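Local coordinates for cellulosomal scaffoldin adaptor protein B (Acetivibrio cellulolyticus, PDB 3BWZ), which contributes a type II cohesin module to a cellulosomal scaffoldin, a module class that binds partner dockerins and so probably helps assemble the cellulosome, at residues P50-S53 / A57-K60. Numbering follows the deposited sequence.
Sequences PVTS and AYTK. With NO3 (nitrate ion), chain B.
Y58 lays its ring on P50, and the evidence for a CH-pi contact is direct: P50 CB stands 3.8 Å from the centroid of the Y58 ring, only 14° off the ring normal. A chi1 of -79° turns CG away from the carbonyl carbon of Y58 and swings the ring back over P50 and along the backbone of V51. Farther out, T52 N lies near the ring plane at the edge, 3.7 Å from Y58 CE1, while T52 CG2 meets the CD1/CE1 edge obliquely, displaced toward the face turned away from P50, at 4.1 Å from Y58 CD1. V51 adds little with its side chain, reaching A57 CA through CG1 at 4.1 Å.

One direct hydrogen bond joins the backbones, Y58 N to P50 O at 3.0 Å. It is nearly straight at hydrogen (172°), although the donor lies off the carbonyl plane. P50 O accepts a second hydrogen bond, from a water that also donates to Y58 O, so two donors grip this carbonyl. Another water ties the far end of the ring to the chain: it donates to V51 O at 2.7 Å and is hydrogen-bonded to Y58 OH, also at 2.7 Å, helping to fix the phenol above the strand end.

P50, V51 and Y58 are buried; F118 also packs on P50, and V116 on Y58, both from strand 111-120. Across the intervening turn, T52 OG1 accepts a hydrogen bond from V56 N. A single beta bridge pairs V51 with A57 (CA to CA 4.2 Å): the loop between strands 48-51 and 65-66 doubles back on the end of strand 48-51, which pairs antiparallel with strand 111-120 in the cohesin beta-sandwich.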
loop_
_atom_site.group_PDB
_atom_site.type_symbol
_atom_site.label_atom_id
_atom_site.label_comp_id
_atom_site.label_asym_id
_atom_site.label_seq_id
_atom_site.Cartn_x
_atom_site.Cartn_y
_atom_site.Cartn_z
ATOM N N PRO A 50 -5.947 -9.462 -6.140
ATOM C CA PRO A 50 -5.076 -9.468 -4.966
ATOM C C PRO A 50 -5.136 -10.826 -4.268
ATOM O O PRO A 50 -6.228 -11.391 -4.054
ATOM C CB PRO A 50 -5.650 -8.334 -4.102
ATOM C CG PRO A 50 -7.068 -8.247 -4.492
ATOM C CD PRO A 50 -7.128 -8.601 -5.941
ATOM N N VAL A 51 -3.968 -11.326 -3.891
ATOM C CA VAL A 51 -3.788 -12.612 -3.245
ATOM C C VAL A 51 -2.813 -12.448 -2.086
ATOM O O VAL A 51 -1.922 -11.600 -2.111
ATOM C CB VAL A 51 -3.266 -13.682 -4.224
ATOM C CG1 VAL A 51 -4.300 -13.929 -5.322
ATOM C CG2 VAL A 51 -1.894 -13.316 -4.800
ATOM N N THR A 52 -2.988 -13.273 -1.065
ATOM C CA THR A 52 -2.075 -13.296 0.080
ATOM C C THR A 52 -0.738 -13.916 -0.316
ATOM O O THR A 52 -0.575 -14.510 -1.384
ATOM C CB THR A 52 -2.676 -14.080 1.236
ATOM O OG1 THR A 52 -2.676 -15.475 0.888
ATOM C CG2 THR A 52 -4.074 -13.581 1.601
ATOM N N SER A 53 0.236 -13.802 0.569
ATOM C CA SER A 53 1.545 -14.412 0.359
ATOM C C SER A 53 1.452 -15.937 0.291
ATOM O O SER A 53 2.340 -16.582 -0.248
ATOM C CB SER A 53 2.532 -13.938 1.459
ATOM O OG SER A 53 2.129 -14.572 2.634
ATOM N N ALA A 57 -6.905 -15.797 -2.517
ATOM C CA ALA A 57 -7.550 -14.549 -2.883
ATOM C C ALA A 57 -7.940 -13.742 -1.658
ATOM O O ALA A 57 -8.492 -14.268 -0.699
ATOM C CB ALA A 57 -8.778 -14.810 -3.715
ATOM N N TYR A 58 -7.705 -12.441 -1.703
ATOM C CA TYR A 58 -8.266 -11.553 -0.682
ATOM C C TYR A 58 -9.767 -11.678 -0.690
ATOM O O TYR A 58 -10.372 -11.764 -1.757
ATOM C CB TYR A 58 -7.969 -10.084 -0.979
ATOM C CG TYR A 58 -6.588 -9.566 -0.638
ATOM C CD1 TYR A 58 -5.465 -10.390 -0.603
ATOM C CD2 TYR A 58 -6.399 -8.211 -0.383
ATOM C CE1 TYR A 58 -4.211 -9.883 -0.322
ATOM C CE2 TYR A 58 -5.152 -7.704 -0.102
ATOM C CZ TYR A 58 -4.056 -8.530 -0.094
ATOM O OH TYR A 58 -2.802 -7.986 0.156
ATOM N N THR A 59 -10.351 -11.604 0.511
ATOM C CA THR A 59 -11.779 -11.379 0.689
ATOM C C THR A 59 -12.009 -9.871 0.873
ATOM O O THR A 59 -11.089 -9.070 0.802
ATOM C CB THR A 59 -12.294 -12.091 1.939
ATOM O OG1 THR A 59 -11.782 -11.383 3.073
ATOM C CG2 THR A 59 -11.877 -13.555 1.952
ATOM N N LYS A 60 -13.250 -9.501 1.161
ATOM C CA LYS A 60 -13.603 -8.126 1.460
ATOM C C LYS A 60 -12.946 -7.582 2.720
ATOM O O LYS A 60 -13.039 -6.397 2.960
ATOM C CB LYS A 60 -15.126 -7.984 1.543
ATOM C CG LYS A 60 -15.887 -8.204 0.249
ATOM C CD LYS A 60 -17.392 -8.200 0.530
ATOM C CE LYS A 60 -18.182 -8.930 -0.514
ATOM N NZ LYS A 60 -19.549 -9.229 -0.014
HETATM N N NO3 B . 2.113 -12.000 5.328
HETATM O O1 NO3 B . 3.155 -12.138 4.410
HETATM O O2 NO3 B . 0.905 -12.620 5.031
HETATM O O3 NO3 B . 2.159 -10.929 6.238
HETATM O O HOH W 1 -9.126 -11.162 -4.290
HETATM O O HOH W 2 -0.790 -9.648 -0.616
#